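Local coordinates for protein MIP07328p (Drosophila melanogaster, PDB 6FKK) that probably acts as a repulsive axon guidance cue, binding semaphorin receptors on other cells through its extracellular sema domain, at residues A[180-185]-A[234-239]. Numbering follows the deposited sequence.
Sequences ENLRTE and KNDRGG
The carboxylate of D236, a residue whose turn receives the side chain of L182, is gripped at both oxygens. OD1 of D236 accepts the backbone N-H of G238 (N of G238 to OD1 of D236 2.9 Å) from the anti side, 32° out of the carboxylate plane, and is also bonded to the hydroxyl of S347; OD2 meets the backbone N of T248 and the hydroxyl of S249. Aspartate suits this place because its short side chain reaches the amide two residues on while its second oxygen fastens the turn to the later part of its own loop, just before strand 251-259. L182 packs against the turn with its two methyls. CD1 of L182 lies 3.3 Å from the carbonyl O of D236. CD2 of L182 rests 3.7 Å from the CA of G238. With CG anti to its own carbonyl carbon (chi1 -80°), the forked end of the leucine spreads along the backbone from D236 to G238. The carbonyl O of D236 is not left to the methyl alone, since R179 donates to it. Glycine fits position 238 because its phi is positive (78°). Replacing L182 with an alanine would probably open a gap against G238 and remove part of the apolar cover of the turn. The contact thus joins two loops of the sema domain, a beta-propeller fold, one following strand 175-178 and the other linking the antiparallel strands 225-233 and 251-259, by seating a leucine on an Asx turn.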
loop_
_atom_site.group_PDB
_atom_site.type_symbol
_atom_site.label_atom_id
_atom_site.label_comp_id
_atom_site.label_asym_id
_atom_site.label_seq_id
_atom_site.Cartn_x
_atom_site.Cartn_y
_atom_site.Cartn_z
ATOM N N GLU A 180 5.345 2.272 22.054
ATOM C CA GLU A 180 5.855 2.017 23.404
ATOM C C GLU A 180 6.635 3.222 23.935
ATOM O O GLU A 180 7.807 3.129 24.312
ATOM C CB GLU A 180 6.704 0.740 23.430
ATOM C CG GLU A 180 7.143 0.245 24.817
ATOM C CD GLU A 180 6.021 -0.377 25.632
ATOM O OE1 GLU A 180 4.849 -0.324 25.202
ATOM O OE2 GLU A 180 6.317 -0.928 26.715
ATOM N N ASN A 181 5.968 4.375 23.940
ATOM C CA ASN A 181 6.529 5.623 24.460
ATOM C C ASN A 181 7.832 6.001 23.754
ATOM O O ASN A 181 8.777 6.492 24.373
ATOM C CB ASN A 181 6.732 5.551 25.974
ATOM C CG ASN A 181 6.629 6.908 26.632
ATOM O OD1 ASN A 181 6.070 7.844 26.058
ATOM N ND2 ASN A 181 7.167 7.026 27.841
ATOM N N LEU A 182 7.883 5.764 22.443
ATOM C CA LEU A 182 8.972 6.226 21.591
ATOM C C LEU A 182 8.360 6.908 20.378
ATOM O O LEU A 182 7.619 6.275 19.620
ATOM C CB LEU A 182 9.878 5.070 21.157
ATOM C CG LEU A 182 10.928 4.588 22.158
ATOM C CD1 LEU A 182 11.735 3.438 21.576
ATOM C CD2 LEU A 182 11.838 5.735 22.562
ATOM N N ARG A 183 8.664 8.192 20.194
ATOM C CA ARG A 183 8.032 8.974 19.143
ATOM C C ARG A 183 9.070 9.813 18.413
ATOM O O ARG A 183 10.143 10.116 18.939
ATOM C CB ARG A 183 6.934 9.891 19.698
ATOM C CG ARG A 183 7.454 10.999 20.600
ATOM C CD ARG A 183 6.448 12.133 20.707
ATOM N NE ARG A 183 6.301 12.843 19.440
ATOM C CZ ARG A 183 5.372 13.763 19.200
ATOM N NH1 ARG A 183 4.497 14.086 20.142
ATOM N NH2 ARG A 183 5.314 14.356 18.014
ATOM N N THR A 184 8.724 10.188 17.184
ATOM C CA THR A 184 9.533 11.126 16.425
ATOM C C THR A 184 9.475 12.512 17.063
ATOM O O THR A 184 8.555 12.841 17.819
ATOM C CB THR A 184 9.056 11.193 14.976
ATOM O OG1 THR A 184 7.642 11.427 14.950
ATOM C CG2 THR A 184 9.364 9.892 14.258
ATOM N N GLU A 185 10.477 13.329 16.746
ATOM C CA GLU A 185 10.624 14.627 17.393
ATOM C C GLU A 185 9.441 15.529 17.068
ATOM O O GLU A 185 9.127 15.765 15.897
ATOM C CB GLU A 185 11.935 15.284 16.962
ATOM C CG GLU A 185 13.189 14.500 17.339
ATOM C CD GLU A 185 13.411 14.407 18.841
ATOM O OE1 GLU A 185 12.649 13.688 19.522
ATOM O OE2 GLU A 185 14.353 15.056 19.343
ATOM N N LYS A 234 13.040 -2.315 15.665
ATOM C CA LYS A 234 12.038 -2.755 16.628
ATOM C C LYS A 234 12.615 -2.853 18.035
ATOM O O LYS A 234 11.903 -2.607 19.014
ATOM C CB LYS A 234 11.442 -4.095 16.196
ATOM C CG LYS A 234 10.754 -4.056 14.839
ATOM C CD LYS A 234 9.971 -5.332 14.561
ATOM C CE LYS A 234 10.882 -6.542 14.459
ATOM N NZ LYS A 234 10.166 -7.747 13.952
ATOM N N ASN A 235 13.899 -3.196 18.154
ATOM C CA ASN A 235 14.562 -3.309 19.446
ATOM C C ASN A 235 15.035 -1.966 19.991
ATOM O O ASN A 235 15.863 -1.938 20.910
ATOM C CB ASN A 235 15.744 -4.276 19.346
ATOM C CG ASN A 235 16.898 -3.708 18.542
ATOM O OD1 ASN A 235 16.704 -2.878 17.652
ATOM N ND2 ASN A 235 18.110 -4.156 18.850
ATOM N N ASP A 236 14.536 -0.860 19.444
ATOM C CA ASP A 236 14.925 0.460 19.920
ATOM C C ASP A 236 14.376 0.687 21.323
ATOM O O ASP A 236 13.177 0.519 21.567
ATOM C CB ASP A 236 14.415 1.535 18.958
ATOM C CG ASP A 236 15.178 2.847 19.077
ATOM O OD1 ASP A 236 15.714 3.137 20.169
ATOM O OD2 ASP A 236 15.242 3.589 18.073
ATOM N N ARG A 237 15.260 1.051 22.254
ATOM C CA ARG A 237 14.871 1.371 23.621
ATOM C C ARG A 237 15.026 2.856 23.930
ATOM O O ARG A 237 15.048 3.243 25.104
ATOM C CB ARG A 237 15.687 0.553 24.622
ATOM C CG ARG A 237 15.588 -0.952 24.474
ATOM C CD ARG A 237 16.296 -1.627 25.639
ATOM N NE ARG A 237 16.800 -2.954 25.302
ATOM C CZ ARG A 237 17.629 -3.649 26.074
ATOM N NH1 ARG A 237 18.046 -3.138 27.225
ATOM N NH2 ARG A 237 18.046 -4.850 25.696
ATOM N N GLY A 238 15.140 3.697 22.905
ATOM C CA GLY A 238 15.403 5.104 23.114
ATOM C C GLY A 238 16.862 5.371 23.429
ATOM O O GLY A 238 17.694 4.468 23.538
ATOM N N GLY A 239 17.175 6.655 23.576
ATOM C CA GLY A 239 18.522 7.080 23.869
ATOM C C GLY A 239 18.709 7.464 25.322
ATOM O O GLY A 239 17.822 7.277 26.161
#